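Local coordinates for protein 2-keto-3-deoxygluconate kinase (Thermotoga maritima, PDB 2AFB) that phosphorylates 2-keto-3-deoxygluconate, probably at its 6-hydroxyl with ATP as donor, as a sugar kinase of the pfkB (ribokinase-like) family, at residues S26-K31 against T36-V41; F246-I251 against G296-G301; W264-F269 against K310-A315. All coordinates share one frame; numbering follows the deposited sequence.

Contact 1: S26-K31 against T36-V41; sequences SPPDHK and TDSFDV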
loop_
_atom_site.group_PDB
_atom_site.type_symbol
_atom_site.label_atom_id
_atom_site.label_comp_id
_atom_site.label_asym_id
_atom_site.label_seq_id
_atom_site.Cartn_x
_atom_site.Cartn_y
_atom_site.Cartn_z
ATOM N N SER A 26 4.999 3.366 -13.062
ATOM C CA SER A 26 3.988 4.426 -12.980
ATOM C C SER A 26 3.652 4.752 -11.545
ATOM O O SER A 26 3.498 3.825 -10.756
ATOM C CB SER A 26 2.712 4.079 -13.760
ATOM O OG SER A 26 2.278 2.778 -13.395
ATOM N N PRO A 27 3.596 6.079 -11.180
ATOM C CA PRO A 27 3.194 6.324 -9.833
ATOM C C PRO A 27 1.707 5.934 -9.644
ATOM O O PRO A 27 0.948 5.972 -10.602
ATOM C CB PRO A 27 3.393 7.834 -9.674
ATOM C CG PRO A 27 4.293 8.302 -10.825
ATOM C CD PRO A 27 3.929 7.337 -11.903
ATOM N N PRO A 28 1.315 5.592 -8.423
ATOM C CA PRO A 28 -0.086 5.313 -8.127
ATOM C C PRO A 28 -0.940 6.565 -7.977
ATOM O O PRO A 28 -0.431 7.663 -7.634
ATOM C CB PRO A 28 -0.027 4.530 -6.789
ATOM C CG PRO A 28 1.286 5.072 -6.092
ATOM C CD PRO A 28 2.205 5.473 -7.231
ATOM N N ASP A 29 -2.227 6.425 -8.280
ATOM C CA ASP A 29 -3.232 7.416 -7.855
ATOM C C ASP A 29 -3.060 8.812 -8.469
ATOM O O ASP A 29 -3.389 9.850 -7.841
ATOM C CB ASP A 29 -3.210 7.541 -6.340
ATOM C CG ASP A 29 -3.508 6.229 -5.640
ATOM O OD1 ASP A 29 -4.440 5.488 -6.104
ATOM O OD2 ASP A 29 -2.829 5.958 -4.608
ATOM N N HIS A 30 -2.630 8.845 -9.715
ATOM C CA HIS A 30 -2.468 10.084 -10.446
ATOM C C HIS A 30 -1.378 10.997 -9.866
ATOM O O HIS A 30 -1.292 12.131 -10.239
ATOM C CB HIS A 30 -3.787 10.844 -10.541
ATOM C CG HIS A 30 -4.813 10.174 -11.388
ATOM N ND1 HIS A 30 -4.570 9.822 -12.702
ATOM C CD2 HIS A 30 -6.096 9.821 -11.128
ATOM C CE1 HIS A 30 -5.655 9.260 -13.208
ATOM N NE2 HIS A 30 -6.596 9.251 -12.281
ATOM N N LYS A 31 -0.514 10.452 -9.019
ATOM C CA LYS A 31 0.710 11.095 -8.604
ATOM C C LYS A 31 1.666 11.301 -9.759
ATOM O O LYS A 31 1.702 10.552 -10.737
ATOM C CB LYS A 31 1.388 10.345 -7.447
ATOM C CG LYS A 31 0.655 10.435 -6.060
ATOM C CD LYS A 31 1.331 9.469 -4.937
ATOM C CE LYS A 31 1.914 10.196 -3.642
ATOM N NZ LYS A 31 3.073 9.447 -2.794
ATOM N N THR A 36 6.316 10.970 -5.816
ATOM C CA THR A 36 5.959 9.618 -5.430
ATOM C C THR A 36 7.075 8.910 -4.633
ATOM O O THR A 36 8.256 9.028 -4.987
ATOM C CB THR A 36 5.524 8.806 -6.688
ATOM O OG1 THR A 36 4.816 7.673 -6.244
ATOM C CG2 THR A 36 6.710 8.369 -7.530
ATOM N N ASP A 37 6.669 8.175 -3.582
ATOM C CA ASP A 37 7.522 7.230 -2.848
ATOM C C ASP A 37 7.542 5.816 -3.447
ATOM O O ASP A 37 8.249 4.963 -2.937
ATOM C CB ASP A 37 7.196 7.215 -1.315
ATOM C CG ASP A 37 5.848 6.432 -0.876
ATOM O OD1 ASP A 37 4.830 6.169 -1.591
ATOM O OD2 ASP A 37 5.763 6.117 0.345
ATOM N N SER A 38 6.730 5.565 -4.473
ATOM C CA SER A 38 6.746 4.294 -5.198
ATOM C C SER A 38 6.260 4.350 -6.650
ATOM O O SER A 38 5.661 5.336 -7.115
ATOM C CB SER A 38 5.928 3.228 -4.456
ATOM O OG SER A 38 4.573 3.509 -4.594
ATOM N N PHE A 39 6.550 3.255 -7.347
ATOM C CA PHE A 39 6.117 3.000 -8.706
ATOM C C PHE A 39 5.460 1.619 -8.747
ATOM O O PHE A 39 6.043 0.644 -8.251
ATOM C CB PHE A 39 7.282 2.937 -9.691
ATOM C CG PHE A 39 7.936 4.255 -9.949
ATOM C CD1 PHE A 39 7.194 5.325 -10.416
ATOM C CD2 PHE A 39 9.326 4.418 -9.734
ATOM C CE1 PHE A 39 7.786 6.579 -10.641
ATOM C CE2 PHE A 39 9.931 5.639 -9.978
ATOM C CZ PHE A 39 9.150 6.744 -10.428
ATOM N N ASP A 40 4.254 1.582 -9.332
ATOM C CA ASP A 40 3.612 0.390 -9.825
ATOM C C ASP A 40 4.451 -0.129 -10.964
ATOM O O ASP A 40 4.964 0.645 -11.741
ATOM C CB ASP A 40 2.207 0.710 -10.304
ATOM C CG ASP A 40 1.300 1.158 -9.156
ATOM O OD1 ASP A 40 1.483 0.607 -8.061
ATOM O OD2 ASP A 40 0.403 2.002 -9.329
ATOM N N VAL A 41 4.587 -1.445 -11.005
ATOM C CA VAL A 41 5.442 -2.174 -11.921
ATOM C C VAL A 41 4.577 -3.024 -12.827
ATOM O O VAL A 41 3.665 -3.663 -12.381
ATOM C CB VAL A 41 6.392 -3.148 -11.172
ATOM C CG1 VAL A 41 7.037 -4.146 -12.123
ATOM C CG2 VAL A 41 7.479 -2.354 -10.454
HETATM O O HOH W 1 3.424 0.576 -14.318
HETATM O O HOH W 2 0.207 3.267 -11.736
#

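Contact 2: F246-I251 against G296-G301; sequences FKTVGI and GALIYG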
loop_
_atom_site.group_PDB
_atom_site.type_symbol
_atom_site.label_atom_id
_atom_site.label_comp_id
_atom_site.label_asym_id
_atom_site.label_seq_id
_atom_site.Cartn_x
_atom_site.Cartn_y
_atom_site.Cartn_z
ATOM N N PHE A 246 -3.388 -3.797 -49.920
ATOM C CA PHE A 246 -3.655 -4.413 -48.610
ATOM C C PHE A 246 -4.968 -5.174 -48.655
ATOM O O PHE A 246 -5.930 -4.696 -49.239
ATOM C CB PHE A 246 -3.769 -3.345 -47.519
ATOM C CG PHE A 246 -2.515 -2.550 -47.296
ATOM C CD1 PHE A 246 -1.308 -3.184 -46.993
ATOM C CD2 PHE A 246 -2.550 -1.171 -47.338
ATOM C CE1 PHE A 246 -0.165 -2.454 -46.772
ATOM C CE2 PHE A 246 -1.393 -0.434 -47.100
ATOM C CZ PHE A 246 -0.207 -1.073 -46.828
ATOM N N LYS A 247 -5.002 -6.350 -48.035
ATOM C CA LYS A 247 -6.240 -7.125 -47.928
ATOM C C LYS A 247 -7.213 -6.408 -46.961
ATOM O O LYS A 247 -8.426 -6.485 -47.107
ATOM C CB LYS A 247 -5.904 -8.535 -47.406
ATOM C CG LYS A 247 -7.083 -9.467 -47.280
ATOM N N THR A 248 -6.652 -5.721 -45.964
ATOM C CA THR A 248 -7.421 -5.113 -44.881
ATOM C C THR A 248 -6.734 -3.845 -44.386
ATOM O O THR A 248 -5.493 -3.773 -44.257
ATOM C CB THR A 248 -7.563 -6.122 -43.676
ATOM O OG1 THR A 248 -8.157 -7.316 -44.150
ATOM C CG2 THR A 248 -8.436 -5.581 -42.513
ATOM N N VAL A 249 -7.552 -2.837 -44.118
ATOM C CA VAL A 249 -7.094 -1.655 -43.442
ATOM C C VAL A 249 -7.970 -1.454 -42.234
ATOM O O VAL A 249 -9.173 -1.329 -42.365
ATOM C CB VAL A 249 -7.174 -0.393 -44.345
ATOM C CG1 VAL A 249 -6.609 0.812 -43.633
ATOM C CG2 VAL A 249 -6.401 -0.623 -45.668
ATOM N N GLY A 250 -7.336 -1.405 -41.066
ATOM C CA GLY A 250 -8.002 -1.095 -39.785
ATOM C C GLY A 250 -7.473 0.221 -39.272
ATOM O O GLY A 250 -6.263 0.401 -39.191
ATOM N N ILE A 251 -8.378 1.141 -38.938
ATOM C CA ILE A 251 -8.018 2.488 -38.540
ATOM C C ILE A 251 -8.764 2.868 -37.291
ATOM O O ILE A 251 -9.990 2.699 -37.216
ATOM C CB ILE A 251 -8.354 3.551 -39.634
ATOM C CG1 ILE A 251 -7.431 3.429 -40.831
ATOM C CG2 ILE A 251 -8.204 4.946 -39.093
ATOM C CD1 ILE A 251 -7.931 4.179 -42.049
ATOM N N GLY A 296 -4.634 -6.570 -32.053
ATOM C CA GLY A 296 -4.881 -7.930 -31.556
ATOM C C GLY A 296 -6.221 -8.459 -31.963
ATOM O O GLY A 296 -6.379 -9.569 -32.525
ATOM N N ALA A 297 -7.216 -7.647 -31.713
ATOM C CA ALA A 297 -8.576 -8.078 -32.034
ATOM C C ALA A 297 -8.795 -8.188 -33.560
ATOM O O ALA A 297 -9.503 -9.091 -34.077
ATOM C CB ALA A 297 -9.570 -7.123 -31.395
ATOM N N LEU A 298 -8.178 -7.286 -34.304
ATOM C CA LEU A 298 -8.339 -7.334 -35.766
ATOM C C LEU A 298 -7.653 -8.578 -36.353
ATOM O O LEU A 298 -8.200 -9.255 -37.266
ATOM C CB LEU A 298 -7.794 -6.059 -36.398
ATOM C CG LEU A 298 -8.000 -5.920 -37.904
ATOM C CD1 LEU A 298 -9.460 -5.957 -38.276
ATOM C CD2 LEU A 298 -7.345 -4.629 -38.355
ATOM N N ILE A 299 -6.494 -8.923 -35.787
ATOM C CA ILE A 299 -5.763 -10.128 -36.188
ATOM C C ILE A 299 -6.600 -11.364 -35.841
ATOM O O ILE A 299 -6.779 -12.276 -36.668
ATOM C CB ILE A 299 -4.438 -10.214 -35.476
ATOM C CG1 ILE A 299 -3.508 -9.132 -36.011
ATOM C CG2 ILE A 299 -3.799 -11.549 -35.648
ATOM C CD1 ILE A 299 -2.300 -8.895 -35.112
ATOM N N TYR A 300 -7.082 -11.383 -34.603
ATOM C CA TYR A 300 -7.914 -12.464 -34.116
ATOM C C TYR A 300 -9.095 -12.629 -35.059
ATOM O O TYR A 300 -9.316 -13.716 -35.534
ATOM C CB TYR A 300 -8.393 -12.230 -32.671
ATOM C CG TYR A 300 -9.263 -13.328 -32.146
ATOM C CD1 TYR A 300 -8.738 -14.585 -31.852
ATOM C CD2 TYR A 300 -10.638 -13.147 -31.993
ATOM C CE1 TYR A 300 -9.562 -15.619 -31.373
ATOM C CE2 TYR A 300 -11.455 -14.183 -31.539
ATOM C CZ TYR A 300 -10.901 -15.401 -31.227
ATOM O OH TYR A 300 -11.720 -16.408 -30.774
ATOM N N GLY A 301 -9.831 -11.549 -35.343
ATOM C CA GLY A 301 -11.013 -11.635 -36.193
ATOM C C GLY A 301 -10.722 -12.158 -37.599
ATOM O O GLY A 301 -11.515 -12.858 -38.188
#

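Contact 3: W264-F269 against K310-A315; sequences WSVMVF and KKAEFA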
loop_
_atom_site.group_PDB
_atom_site.type_symbol
_atom_site.label_atom_id
_atom_site.label_comp_id
_atom_site.label_asym_id
_atom_site.label_seq_id
_atom_site.Cartn_x
_atom_site.Cartn_y
_atom_site.Cartn_z
ATOM N N TRP A 264 -14.301 6.772 -28.699
ATOM C CA TRP A 264 -13.479 5.763 -29.387
ATOM C C TRP A 264 -14.327 4.918 -30.314
ATOM O O TRP A 264 -15.401 4.409 -29.924
ATOM C CB TRP A 264 -12.797 4.884 -28.332
ATOM C CG TRP A 264 -12.011 3.717 -28.812
ATOM C CD1 TRP A 264 -12.454 2.404 -28.918
ATOM C CD2 TRP A 264 -10.637 3.715 -29.258
ATOM N NE1 TRP A 264 -11.423 1.607 -29.402
ATOM C CE2 TRP A 264 -10.308 2.387 -29.612
ATOM C CE3 TRP A 264 -9.649 4.700 -29.378
ATOM C CZ2 TRP A 264 -9.019 2.039 -30.090
ATOM C CZ3 TRP A 264 -8.398 4.337 -29.823
ATOM C CH2 TRP A 264 -8.098 3.021 -30.175
ATOM N N SER A 265 -13.805 4.730 -31.523
ATOM C CA SER A 265 -14.450 3.894 -32.534
ATOM C C SER A 265 -13.393 3.469 -33.528
ATOM O O SER A 265 -12.269 3.973 -33.489
ATOM C CB SER A 265 -15.571 4.645 -33.251
ATOM O OG SER A 265 -15.035 5.673 -34.045
ATOM N N VAL A 266 -13.733 2.520 -34.388
ATOM C CA VAL A 266 -12.767 2.029 -35.397
ATOM C C VAL A 266 -13.424 1.826 -36.718
ATOM O O VAL A 266 -14.663 1.850 -36.812
ATOM C CB VAL A 266 -12.078 0.694 -34.981
ATOM C CG1 VAL A 266 -11.443 0.850 -33.588
ATOM C CG2 VAL A 266 -13.106 -0.535 -35.050
HETATM N N MSE A 267 -12.584 1.690 -37.750
HETATM C CA MSE A 267 -13.057 1.336 -39.048
HETATM C C MSE A 267 -12.265 0.166 -39.564
HETATM O O MSE A 267 -11.050 0.153 -39.460
HETATM C CB MSE A 267 -12.907 2.491 -40.020
HETATM C CG MSE A 267 -13.501 2.198 -41.391
HETATM SE SE MSE A 267 -12.586 3.244 -42.839
HETATM C CE MSE A 267 -10.754 2.507 -42.640
ATOM N N VAL A 268 -12.954 -0.778 -40.181
ATOM C CA VAL A 268 -12.284 -1.849 -40.895
ATOM C C VAL A 268 -12.664 -1.703 -42.328
ATOM O O VAL A 268 -13.840 -1.669 -42.659
ATOM C CB VAL A 268 -12.687 -3.226 -40.329
ATOM C CG1 VAL A 268 -12.309 -4.361 -41.263
ATOM C CG2 VAL A 268 -12.045 -3.409 -38.956
ATOM N N PHE A 269 -11.667 -1.640 -43.203
ATOM C CA PHE A 269 -11.927 -1.543 -44.659
ATOM C C PHE A 269 -11.433 -2.804 -45.350
ATOM O O PHE A 269 -10.252 -3.109 -45.305
ATOM C CB PHE A 269 -11.216 -0.318 -45.238
ATOM C CG PHE A 269 -11.469 -0.073 -46.715
ATOM C CD1 PHE A 269 -10.665 -0.656 -47.679
ATOM C CD2 PHE A 269 -12.477 0.790 -47.123
ATOM C CE1 PHE A 269 -10.879 -0.387 -49.051
ATOM C CE2 PHE A 269 -12.716 1.053 -48.460
ATOM C CZ PHE A 269 -11.929 0.435 -49.434
ATOM N N LYS A 310 -18.434 -7.492 -38.224
ATOM C CA LYS A 310 -18.151 -8.079 -36.926
ATOM C C LYS A 310 -16.722 -7.860 -36.528
ATOM O O LYS A 310 -16.424 -7.670 -35.351
ATOM C CB LYS A 310 -18.535 -9.572 -36.853
ATOM C CG LYS A 310 -17.999 -10.243 -35.593
ATOM C CD LYS A 310 -18.409 -11.673 -35.458
ATOM C CE LYS A 310 -18.680 -12.071 -33.982
ATOM N NZ LYS A 310 -17.532 -12.532 -33.279
ATOM N N LYS A 311 -15.808 -7.859 -37.486
ATOM C CA LYS A 311 -14.428 -7.517 -37.168
ATOM C C LYS A 311 -14.314 -6.128 -36.543
ATOM O O LYS A 311 -13.492 -5.911 -35.664
ATOM C CB LYS A 311 -13.540 -7.482 -38.414
ATOM C CG LYS A 311 -13.043 -8.793 -38.859
ATOM C CD LYS A 311 -12.069 -8.646 -40.025
ATOM C CE LYS A 311 -12.084 -9.914 -40.870
ATOM N NZ LYS A 311 -10.819 -10.055 -41.595
ATOM N N ALA A 312 -15.082 -5.181 -37.066
ATOM C CA ALA A 312 -15.032 -3.818 -36.571
ATOM C C ALA A 312 -15.650 -3.739 -35.191
ATOM O O ALA A 312 -15.066 -3.122 -34.315
ATOM C CB ALA A 312 -15.733 -2.840 -37.514
ATOM N N GLU A 313 -16.802 -4.365 -34.988
ATOM C CA GLU A 313 -17.492 -4.239 -33.706
ATOM C C GLU A 313 -16.701 -4.927 -32.607
ATOM O O GLU A 313 -16.531 -4.357 -31.523
ATOM C CB GLU A 313 -18.913 -4.821 -33.738
ATOM C CG GLU A 313 -19.888 -4.148 -34.669
ATOM C CD GLU A 313 -20.126 -2.640 -34.417
ATOM O OE1 GLU A 313 -19.717 -2.054 -33.358
ATOM O OE2 GLU A 313 -20.768 -2.043 -35.315
ATOM N N PHE A 314 -16.216 -6.139 -32.893
ATOM C CA PHE A 314 -15.446 -6.919 -31.939
ATOM C C PHE A 314 -14.164 -6.166 -31.556
ATOM O O PHE A 314 -13.824 -6.032 -30.373
ATOM C CB PHE A 314 -15.077 -8.270 -32.541
ATOM C CG PHE A 314 -14.400 -9.201 -31.579
ATOM C CD1 PHE A 314 -15.158 -10.101 -30.812
ATOM C CD2 PHE A 314 -13.011 -9.235 -31.486
ATOM C CE1 PHE A 314 -14.531 -10.961 -29.944
ATOM C CE2 PHE A 314 -12.395 -10.090 -30.609
ATOM C CZ PHE A 314 -13.152 -10.965 -29.856
ATOM N N ALA A 315 -13.430 -5.687 -32.551
ATOM C CA ALA A 315 -12.184 -4.965 -32.249
ATOM C C ALA A 315 -12.400 -3.606 -31.563
ATOM O O ALA A 315 -11.623 -3.225 -30.709
ATOM C CB ALA A 315 -11.357 -4.798 -33.489
#

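Contact 1: S26-K31 against T36-V41
Ser26 and Asp40 form an antiparallel hydrogen-bonded pair. The bond from Ser26 N to Asp40 O spans 3.0 Å and is nearly straight, 167° at the hydrogen; the return bond from Asp40 N to Ser26 O is shorter at 2.8 Å but more bent, 139°, its donor tilted from the carbonyl plane. Ser26 O also receives the CA-H of Phe39. With its first torsion at 50°, Ser26 OG projects over the same sheet face as the Asp40 side chain, where two waters join the segments: one links OG to Asp40 O, the other links OG to Asp40 OD2 and reaches Pro27 O. Beyond this pair come two prolines and a type I' turn from Pro28 to Lys31. Thr36 OG1 gives its proton to a lone pair of Ser38 O at 2.6 Å, and this hydroxyl lies against Pro27 CB and Pro28 CD. Pro27 CG runs alongside Phe39 CE1 at 3.9 Å, while the ring turns its edge to the Ser26-Pro27 peptide. Lys31 reaches over Thr36, its bent chain bringing NZ to 3.9 Å from Asp37 OD1, too long for a tight ion pair. Phe39 meets Phe101 edge-to-face, and residues 38-40 pair with a strand of a second subunit. Asp29 binds calcium with Asp29 of a third subunit, and Asp37 does so with Asp37 of a fourth. Backbone bonds and bridging water thus fix the hairpin; the prolines and Phe39 pack beside it, in a small sheet that continues into the second subunit and probably corresponds to the lid of ribokinase relatives.

Contact 2: F246-I251 against G296-G301
Leu298 of helix 290-304 spans the gap to strand 248-255 and meets it at Gly250 and Thr248, the three residues on which the contact rests. Its CG is directed away from the backbone N (chi1 -175°), which extends the side chain from the helix toward the sheet and lets the two methyls divide the work. CD2 advances onto the main chain of Gly250 and ends 3.9 Å from its CA. Because the glycine has no side chain, the methyl can settle directly on the strand backbone, and the CA atoms of Gly250 and Leu298 are only 7.4 Å apart. CD1 is directed to the neighbouring inward-facing position, where it comes to 4.4 Å from Thr248 CG2, a looser methyl-to-methyl approach. Thr248 turns CG2 to the helix, while OG1, beside the backbone N (chi1 -56°), hydrogen-bonds to Glu270. The same leucine also packs on Val268 of the adjacent strand and on Lys311 of helix 308-322, so it lies where two strands and two helices converge. Elsewhere round the helix, Ile299 and Tyr300 touch helix 46-56. Helix 290-304 begins in the GAGD sequence of the pfkB family, which in relatives carries the catalytic base and an anion hole. No hydrogen bond crosses between these two segments: their association is purely apolar, one leucine methyl resting on a glycine backbone, with the threonine's polar atom satisfied away from the interface.

Contact 3: W264-F269 against K310-A315
Val268 of strand 261-270 and Ala312 of helix 308-322 bring their CA atoms to 5.5 Å, with both side chains directed across the interface. From Val268 CB, already 4.2 Å from Ala312 CB, the chain divides. CG1 takes the position opposite the backbone N (chi1 165°), leaving CG2 beside that N and pressed on the helix. This tip methyl does most of the touching: it rests 3.8 Å from Ala312 CA, also meets Ala312 CB, and grazes Lys311 CB at 4.4 Å. Two residues earlier on the same strand face, Val266 CG2 approaches Ala312 O to 3.3 Å, so the small alanine is met by both valines. Lys311 takes part through its backbone carbonyl carbon and CB; its amine leads away to a salt bridge with Glu270 and a hydrogen bond with Ser302. Leu298 and Phe294 of helix 290-304 flank Val268 and Val266, respectively. The short segments run roughly antiparallel, at 153°, with axes 7.6 Å apart at closest approach. This closeness of helix and sheet in the alpha/beta fold is consistent with a small alanine facing branched valine methyls, the lysine's charge probably being balanced by Glu270.

In the fold
Contact 1 closes first along the chain and stands apart, its centre 34 Å from that of contact 2 and 33 Å from that of contact 3. It belongs to the small four-stranded sheet, whereas the other two lie on the large nine-stranded one. Contacts 2 and 3 have centres 9 Å apart and alternate in sequence: neighbouring antiparallel strands 248-255 and 261-270 come first, then successive helices 290-304 and 308-322, which pack on them in the same order. Val249 O and Phe269 N, 2.6 Å apart, help join the strands, and Ala297 meets Ala315 between the helices. The chain thus combines one continuous alpha/beta core with a separate sheet used for subunit assembly.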